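Local coordinates for protein-tyrosine-phosphatase PTP1 (Arabidopsis thaliana, PDB 6KRW) that hydrolyses phosphotyrosine in proteins, dephosphorylating MAP kinases such as MPK6 and so modulating plant defence responses, at residues N26-Q38 and M281-N293. Residues are numbered along the deposited sequence; the frame is centred on the assembly and turned at random.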
ATOM      1  N   ASN A  26      -0.484 -16.613 -22.006  1.00 34.29           N
ATOM      2  CA  ASN A  26       0.191 -15.926 -23.143  1.00 36.76           C
ATOM      3  C   ASN A  26       1.137 -14.892 -22.552  1.00 33.72           C
ATOM      4  O   ASN A  26       0.885 -13.695 -22.621  1.00 35.05           O
ATOM      5  CB  ASN A  26      -0.823 -15.302 -24.106  1.00 44.83           C
ATOM      6  CG  ASN A  26      -1.672 -16.348 -24.800  1.00 59.90           C
ATOM      7  OD1 ASN A  26      -1.288 -16.882 -25.838  1.00 72.08           O
ATOM      8  ND2 ASN A  26      -2.827 -16.655 -24.228  1.00 49.52           N
ATOM      9  N   PRO A  27       2.197 -15.308 -21.842  1.00 35.29           N
ATOM     10  CA  PRO A  27       2.993 -14.373 -21.044  1.00 37.76           C
ATOM     11  C   PRO A  27       3.649 -13.248 -21.854  1.00 32.45           C
ATOM     12  O   PRO A  27       3.928 -12.198 -21.281  1.00 33.23           O
ATOM     13  CB  PRO A  27       4.055 -15.278 -20.383  1.00 37.27           C
ATOM     14  CG  PRO A  27       4.127 -16.478 -21.286  1.00 32.81           C
ATOM     15  CD  PRO A  27       2.705 -16.695 -21.743  1.00 35.07           C
ATOM     16  N   ASP A  28       3.855 -13.463 -23.149  1.00 33.14           N
ATOM     17  CA  ASP A  28       4.357 -12.384 -24.037  1.00 35.27           C
ATOM     18  C   ASP A  28       3.406 -11.180 -23.957  1.00 29.46           C
ATOM     19  O   ASP A  28       3.902 -10.041 -24.068  1.00 35.59           O
ATOM     20  CB  ASP A  28       4.556 -12.868 -25.475  1.00 38.22           C
ATOM     21  CG  ASP A  28       5.731 -13.822 -25.653  1.00 46.04           C
ATOM     22  OD1 ASP A  28       6.426 -14.104 -24.661  1.00 57.23           O
ATOM     23  OD2 ASP A  28       5.953 -14.287 -26.791  1.00 54.96           O
ATOM     24  N   SER A  29       2.095 -11.400 -23.759  1.00 31.40           N
ATOM     25  CA  SER A  29       1.116 -10.282 -23.685  1.00 30.44           C
ATOM     26  C   SER A  29       1.380  -9.442 -22.435  1.00 30.51           C
ATOM     27  O   SER A  29       1.347  -8.207 -22.488  1.00 32.94           O
ATOM     28  CB  SER A  29      -0.312 -10.762 -23.749  1.00 46.70           C
ATOM     29  OG  SER A  29      -0.653 -11.505 -22.583  1.00 44.48           O
ATOM     30  N   ILE A  30       1.676 -10.106 -21.336  1.00 26.31           N
ATOM     31  CA  ILE A  30       1.964  -9.428 -20.042  1.00 24.57           C
ATOM     32  C   ILE A  30       3.281  -8.657 -20.157  1.00 26.43           C
ATOM     33  O   ILE A  30       3.331  -7.509 -19.711  1.00 25.49           O
ATOM     34  CB  ILE A  30       2.013 -10.459 -18.907  1.00 24.32           C
ATOM     35  CG1 ILE A  30       0.652 -11.138 -18.743  1.00 26.99           C
ATOM     36  CG2 ILE A  30       2.523  -9.824 -17.624  1.00 25.14           C
ATOM     37  CD1 ILE A  30       0.673 -12.332 -17.816  1.00 27.15           C
ATOM     38  N   ALA A  31       4.313  -9.276 -20.718  1.00 27.46           N
ATOM     39  CA  ALA A  31       5.633  -8.622 -20.863  1.00 27.29           C
ATOM     40  C   ALA A  31       5.469  -7.355 -21.713  1.00 29.57           C
ATOM     41  O   ALA A  31       6.065  -6.318 -21.346  1.00 28.84           O
ATOM     42  CB  ALA A  31       6.653  -9.570 -21.449  1.00 30.11           C
ATOM     43  N   HIS A  32       4.696  -7.467 -22.803  1.00 31.91           N
ATOM     44  CA  HIS A  32       4.451  -6.335 -23.738  1.00 31.90           C
ATOM     45  C   HIS A  32       3.777  -5.199 -22.970  1.00 28.53           C
ATOM     46  O   HIS A  32       4.158  -4.025 -23.182  1.00 30.58           O
ATOM     47  CB  HIS A  32       3.617  -6.795 -24.943  1.00 32.99           C
ATOM     48  CG  HIS A  32       3.574  -5.812 -26.061  1.00 59.97           C
ATOM     49  ND1 HIS A  32       2.548  -4.900 -26.210  1.00 93.00           N
ATOM     50  CD2 HIS A  32       4.411  -5.617 -27.101  1.00 71.71           C
ATOM     51  CE1 HIS A  32       2.760  -4.177 -27.288  1.00121.34           C
ATOM     52  NE2 HIS A  32       3.895  -4.598 -27.857  1.00118.66           N
ATOM     53  N   GLU A  33       2.795  -5.513 -22.129  1.00 28.31           N
ATOM     54  CA  GLU A  33       2.115  -4.456 -21.336  1.00 24.82           C
ATOM     55  C   GLU A  33       3.151  -3.711 -20.489  1.00 23.97           C
ATOM     56  O   GLU A  33       3.137  -2.461 -20.443  1.00 25.32           O
ATOM     57  CB  GLU A  33       1.010  -5.028 -20.452  1.00 24.54           C
ATOM     58  CG  GLU A  33      -0.179  -5.582 -21.202  1.00 25.32           C
ATOM     59  CD  GLU A  33      -1.254  -6.218 -20.339  1.00 29.76           C
ATOM     60  OE1 GLU A  33      -2.329  -6.541 -20.868  1.00 34.75           O
ATOM     61  OE2 GLU A  33      -0.998  -6.418 -19.133  1.00 25.58           O
ATOM     62  N   PHE A  34       3.997  -4.442 -19.755  1.00 23.63           N
ATOM     63  CA  PHE A  34       4.960  -3.765 -18.854  1.00 22.99           C
ATOM     64  C   PHE A  34       5.979  -2.944 -19.651  1.00 24.27           C
ATOM     65  O   PHE A  34       6.303  -1.828 -19.219  1.00 24.46           O
ATOM     66  CB  PHE A  34       5.650  -4.767 -17.923  1.00 23.21           C
ATOM     67  CG  PHE A  34       6.411  -4.085 -16.830  1.00 23.35           C
ATOM     68  CD1 PHE A  34       5.732  -3.509 -15.766  1.00 25.71           C
ATOM     69  CD2 PHE A  34       7.792  -3.946 -16.888  1.00 25.63           C
ATOM     70  CE1 PHE A  34       6.428  -2.849 -14.766  1.00 27.80           C
ATOM     71  CE2 PHE A  34       8.477  -3.258 -15.899  1.00 27.64           C
ATOM     72  CZ  PHE A  34       7.797  -2.728 -14.830  1.00 28.44           C
ATOM     73  N   THR A  35       6.485  -3.484 -20.758  1.00 26.31           N
ATOM     74  CA  THR A  35       7.420  -2.723 -21.617  1.00 26.57           C
ATOM     75  C   THR A  35       6.752  -1.420 -22.077  1.00 26.58           C
ATOM     76  O   THR A  35       7.434  -0.355 -22.102  1.00 28.87           O
ATOM     77  CB  THR A  35       7.890  -3.596 -22.782  1.00 31.11           C
ATOM     78  OG1 THR A  35       8.567  -4.726 -22.228  1.00 37.56           O
ATOM     79  CG2 THR A  35       8.821  -2.848 -23.702  1.00 36.05           C
ATOM     80  N   GLY A  36       5.469  -1.485 -22.425  1.00 26.56           N
ATOM     81  CA  GLY A  36       4.733  -0.274 -22.840  1.00 27.03           C
ATOM     82  C   GLY A  36       4.611   0.725 -21.703  1.00 24.51           C
ATOM     83  O   GLY A  36       4.761   1.939 -21.921  1.00 28.19           O
ATOM     84  N   LEU A  37       4.292   0.258 -20.502  1.00 24.20           N
ATOM     85  CA  LEU A  37       4.231   1.152 -19.324  1.00 22.07           C
ATOM     86  C   LEU A  37       5.591   1.814 -19.117  1.00 22.26           C
ATOM     87  O   LEU A  37       5.640   3.013 -18.831  1.00 24.10           O
ATOM     88  CB  LEU A  37       3.833   0.354 -18.077  1.00 21.07           C
ATOM     89  CG  LEU A  37       2.375  -0.085 -18.010  1.00 21.81           C
ATOM     90  CD1 LEU A  37       2.171  -1.162 -16.952  1.00 23.10           C
ATOM     91  CD2 LEU A  37       1.457   1.110 -17.749  1.00 27.37           C
ATOM     92  N   GLN A  38       6.679   1.058 -19.218  1.00 22.64           N
ATOM     93  CA  GLN A  38       8.021   1.643 -19.006  1.00 24.38           C
ATOM     94  C   GLN A  38       8.333   2.671 -20.104  1.00 25.14           C
ATOM     95  O   GLN A  38       8.950   3.691 -19.791  1.00 26.64           O
ATOM     96  CB  GLN A  38       9.063   0.527 -18.955  1.00 24.58           C
ATOM     97  CG  GLN A  38       8.908  -0.415 -17.771  1.00 27.09           C
ATOM     98  CD  GLN A  38       9.098   0.295 -16.459  1.00 27.75           C
ATOM     99  OE1 GLN A  38       8.167   0.928 -15.946  1.00 29.49           O
ATOM    100  NE2 GLN A  38      10.294   0.185 -15.906  1.00 33.54           N
ATOM    101  N   MET A 281       4.911   3.372  -9.456  1.00 16.86           N
ATOM    102  CA  MET A 281       4.170   2.249  -8.828  1.00 16.77           C
ATOM    103  C   MET A 281       4.303   1.005  -9.708  1.00 18.19           C
ATOM    104  O   MET A 281       4.077   1.068 -10.879  1.00 18.27           O
ATOM    105  CB  MET A 281       2.698   2.626  -8.628  1.00 17.38           C
ATOM    106  CG  MET A 281       2.518   3.724  -7.615  1.00 16.72           C
ATOM    107  SD  MET A 281       2.419   3.128  -5.909  0.96 17.84           S
ATOM    108  CE  MET A 281       0.696   2.681  -5.860  1.00 18.88           C
ATOM    109  N   VAL A 282       4.693  -0.130  -9.062  1.00 17.86           N
ATOM    110  CA  VAL A 282       5.028  -1.441  -9.695  1.00 19.03           C
ATOM    111  C   VAL A 282       6.370  -1.265 -10.395  1.00 20.02           C
ATOM    112  O   VAL A 282       6.422  -0.765 -11.529  1.00 20.85           O
ATOM    113  CB  VAL A 282       3.934  -2.047 -10.597  1.00 19.39           C
ATOM    114  CG1 VAL A 282       4.286  -3.492 -10.988  1.00 18.78           C
ATOM    115  CG2 VAL A 282       2.589  -2.023  -9.916  1.00 18.71           C
ATOM    116  N   GLN A 283       7.454  -1.680  -9.735  1.00 20.43           N
ATOM    117  CA  GLN A 283       8.814  -1.340 -10.204  1.00 22.78           C
ATOM    118  C   GLN A 283       9.364  -2.297 -11.258  1.00 23.10           C
ATOM    119  O   GLN A 283      10.152  -1.830 -12.097  1.00 27.82           O
ATOM    120  CB  GLN A 283       9.745  -1.202  -9.009  1.00 23.23           C
ATOM    121  CG  GLN A 283       9.563   0.120  -8.303  1.00 27.26           C
ATOM    122  CD  GLN A 283      10.346   1.153  -9.064  1.00 31.13           C
ATOM    123  OE1 GLN A 283      11.575   1.142  -9.052  1.00 34.06           O
ATOM    124  NE2 GLN A 283       9.625   2.048  -9.731  1.00 29.89           N
ATOM    125  N   THR A 284       9.010  -3.570 -11.232  1.00 22.35           N
ATOM    126  CA  THR A 284       9.731  -4.524 -12.115  1.00 22.64           C
ATOM    127  C   THR A 284       8.766  -5.383 -12.920  1.00 23.13           C
ATOM    128  O   THR A 284       7.629  -5.550 -12.515  1.00 22.54           O
ATOM    129  CB  THR A 284      10.673  -5.430 -11.312  1.00 24.98           C
ATOM    130  OG1 THR A 284       9.871  -6.339 -10.567  1.00 25.28           O
ATOM    131  CG2 THR A 284      11.596  -4.679 -10.376  1.00 27.23           C
ATOM    132  N   MET A 285       9.275  -5.989 -13.982  0.50 22.71           N
ATOM    133  CA  MET A 285       8.422  -6.892 -14.790  0.50 24.33           C
ATOM    134  C   MET A 285       8.052  -8.126 -13.952  0.50 24.38           C
ATOM    135  O   MET A 285       6.918  -8.591 -14.072  0.50 23.02           O
ATOM    136  CB  MET A 285       9.134  -7.297 -16.083  0.50 25.31           C
ATOM    137  CG  MET A 285       8.261  -8.112 -17.013  0.50 32.06           C
ATOM    138  SD  MET A 285       9.086  -8.593 -18.556  0.52 29.21           S
ATOM    139  CE  MET A 285       9.112  -7.012 -19.398  0.50 27.44           C
ATOM    140  N   ASP A 286       8.949  -8.619 -13.091  1.00 24.18           N
ATOM    141  CA  ASP A 286       8.564  -9.741 -12.204  1.00 25.50           C
ATOM    142  C   ASP A 286       7.437  -9.328 -11.253  1.00 21.72           C
ATOM    143  O   ASP A 286       6.520 -10.140 -11.035  1.00 23.49           O
ATOM    144  CB  ASP A 286       9.772 -10.271 -11.428  1.00 28.85           C
ATOM    145  CG  ASP A 286      10.720 -11.105 -12.258  1.00 36.07           C
ATOM    146  OD1 ASP A 286      10.340 -11.521 -13.377  1.00 39.73           O
ATOM    147  OD2 ASP A 286      11.828 -11.336 -11.775  1.00 42.25           O
ATOM    148  N   GLN A 287       7.440  -8.083 -10.762  1.00 21.47           N
ATOM    149  CA  GLN A 287       6.343  -7.613  -9.889  1.00 21.11           C
ATOM    150  C   GLN A 287       5.042  -7.554 -10.686  1.00 21.10           C
ATOM    151  O   GLN A 287       4.016  -7.893 -10.147  1.00 19.74           O
ATOM    152  CB  GLN A 287       6.689  -6.267  -9.251  1.00 19.87           C
ATOM    153  CG  GLN A 287       7.670  -6.439  -8.094  1.00 23.90           C
ATOM    154  CD  GLN A 287       8.216  -5.131  -7.587  1.00 23.47           C
ATOM    155  OE1 GLN A 287       7.869  -4.064  -8.094  1.00 25.40           O
ATOM    156  NE2 GLN A 287       9.070  -5.186  -6.576  1.00 24.85           N
ATOM    157  N   TYR A 288       5.118  -7.126 -11.950  1.00 19.95           N
ATOM    158  CA  TYR A 288       3.910  -7.046 -12.789  1.00 19.63           C
ATOM    159  C   TYR A 288       3.352  -8.445 -13.028  1.00 20.31           C
ATOM    160  O   TYR A 288       2.166  -8.652 -12.917  1.00 19.88           O
ATOM    161  CB  TYR A 288       4.274  -6.293 -14.075  1.00 19.89           C
ATOM    162  CG  TYR A 288       3.084  -5.914 -14.911  1.00 20.84           C
ATOM    163  CD1 TYR A 288       2.231  -4.905 -14.493  1.00 21.57           C
ATOM    164  CD2 TYR A 288       2.793  -6.576 -16.080  1.00 20.50           C
ATOM    165  CE1 TYR A 288       1.125  -4.551 -15.241  1.00 21.59           C
ATOM    166  CE2 TYR A 288       1.701  -6.207 -16.852  1.00 22.27           C
ATOM    167  CZ  TYR A 288       0.840  -5.225 -16.402  1.00 21.09           C
ATOM    168  OH  TYR A 288      -0.254  -4.835 -17.150  1.00 23.71           O
ATOM    169  N   PHE A 289       4.227  -9.405 -13.300  1.00 21.91           N
ATOM    170  CA  PHE A 289       3.797 -10.823 -13.450  1.00 22.01           C
ATOM    171  C   PHE A 289       3.177 -11.309 -12.135  1.00 22.32           C
ATOM    172  O   PHE A 289       2.165 -12.028 -12.155  1.00 23.07           O
ATOM    173  CB  PHE A 289       4.964 -11.719 -13.880  1.00 24.06           C
ATOM    174  CG  PHE A 289       5.082 -11.860 -15.372  1.00 24.61           C
ATOM    175  CD1 PHE A 289       4.400 -12.860 -16.047  1.00 29.65           C
ATOM    176  CD2 PHE A 289       5.873 -10.994 -16.103  1.00 27.76           C
ATOM    177  CE1 PHE A 289       4.519 -12.995 -17.418  1.00 28.16           C
ATOM    178  CE2 PHE A 289       5.960 -11.113 -17.487  1.00 29.83           C
ATOM    179  CZ  PHE A 289       5.303 -12.124 -18.138  1.00 28.27           C
ATOM    180  N   PHE A 290       3.782 -10.938 -11.013  1.00 21.71           N
ATOM    181  CA  PHE A 290       3.272 -11.385  -9.690  1.00 21.05           C
ATOM    182  C   PHE A 290       1.850 -10.853  -9.478  1.00 22.97           C
ATOM    183  O   PHE A 290       1.016 -11.551  -8.928  1.00 23.02           O
ATOM    184  CB  PHE A 290       4.237 -10.964  -8.586  1.00 22.06           C
ATOM    185  CG  PHE A 290       3.849 -11.429  -7.206  1.00 21.68           C
ATOM    186  CD1 PHE A 290       4.149 -12.715  -6.778  1.00 23.29           C
ATOM    187  CD2 PHE A 290       3.187 -10.595  -6.328  1.00 23.07           C
ATOM    188  CE1 PHE A 290       3.779 -13.138  -5.508  1.00 24.00           C
ATOM    189  CE2 PHE A 290       2.820 -11.016  -5.059  1.00 26.99           C
ATOM    190  CZ  PHE A 290       3.123 -12.302  -4.646  1.00 24.97           C
ATOM    191  N   CYS A 291       1.573  -9.617  -9.942  1.00 20.71           N
ATOM    192  CA  CYS A 291       0.201  -9.055  -9.869  1.00 19.57           C
ATOM    193  C   CYS A 291      -0.755 -10.015 -10.572  1.00 21.23           C
ATOM    194  O   CYS A 291      -1.770 -10.372 -10.031  1.00 21.53           O
ATOM    195  CB  CYS A 291       0.063  -7.727 -10.617  1.00 23.48           C
ATOM    196  SG  CYS A 291       0.838  -6.311  -9.828  1.00 23.76           S
ATOM    197  N   TYR A 292      -0.418 -10.405 -11.804  1.00 20.66           N
ATOM    198  CA  TYR A 292      -1.314 -11.286 -12.588  1.00 20.84           C
ATOM    199  C   TYR A 292      -1.492 -12.622 -11.856  1.00 22.29           C
ATOM    200  O   TYR A 292      -2.609 -13.096 -11.727  1.00 22.31           O
ATOM    201  CB  TYR A 292      -0.747 -11.533 -13.976  1.00 22.60           C
ATOM    202  CG  TYR A 292      -1.224 -10.557 -15.022  1.00 20.74           C
ATOM    203  CD1 TYR A 292      -2.441 -10.754 -15.636  1.00 25.03           C
ATOM    204  CD2 TYR A 292      -0.461  -9.470 -15.402  1.00 22.53           C
ATOM    205  CE1 TYR A 292      -2.910  -9.889 -16.599  1.00 25.88           C
ATOM    206  CE2 TYR A 292      -0.915  -8.596 -16.377  1.00 22.62           C
ATOM    207  CZ  TYR A 292      -2.140  -8.809 -16.965  1.00 23.26           C
ATOM    208  OH  TYR A 292      -2.654  -7.967 -17.935  1.00 25.34           O
ATOM    209  N   ASN A 293      -0.390 -13.196 -11.368  1.00 22.96           N
ATOM    210  CA  ASN A 293      -0.450 -14.532 -10.723  1.00 22.32           C
ATOM    211  C   ASN A 293      -1.304 -14.437  -9.463  1.00 20.78           C
ATOM    212  O   ASN A 293      -2.131 -15.334  -9.244  1.00 24.77           O
ATOM    213  CB  ASN A 293       0.964 -15.026 -10.441  1.00 24.99           C
ATOM    214  CG  ASN A 293       1.667 -15.491 -11.692  1.00 28.29           C
ATOM    215  OD1 ASN A 293       1.055 -16.098 -12.551  1.00 39.33           O
ATOM    216  ND2 ASN A 293       2.964 -15.273 -11.776  1.00 35.30           N
TER
HETATM  217  O   HOH W   1      10.500   1.023 -12.901  1.00 47.58           O
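E33 and the phenols of Y288 and Y292 form the polar centre of a helix-on-helix contact in the classical tyrosine phosphatase fold, where helix 27-38 crosses the N-terminal half of helix 285-303 at 128°. Both hydroxyls donate to one oxygen, E33 OE2: Y292 OH at 2.6 Å on the syn lone pair, Y288 OH at 2.6 Å from above the carboxylate plane. An extended glutamate has the reach for this, and its OE1 is paired with K23 of helix 7-24, so both oxygens of the charge are satisfied. Y288 enters as a knob among I30, E33, F34 and L37, its chi1 of -169° swinging the ring away from its own backbone N. A phenylalanine here lacks the hydroxyl and would probably leave E33 OE2 held by Y292 alone within this contact, its carboxylate freer to turn. Branched I30 suits a place between rings: CG2 lies 3.5 Å from the centroid of the F289 ring, over its centre, while CG1 covers a face of Y292. F34 puts a flat face on the start of the other helix, its CE2 3.4 Å from M285 N. A capping box closes that start: T284 OG1 accepts from Q287 N at 3.0 Å, and Q287 OE1 takes a weak bond from T284 N. The stronger bond to OE1 comes from Q283 N; Q283 probably binds substrate. Q287 NE2 hydrogen-bonds to G208 O and to a citrate probably from the crystallisation liquor. Q38 OE1 is met by R275, and Q38 NE2 donates to a water 3.1 Å away, which in turn donates to Q283 O at 3.0 Å.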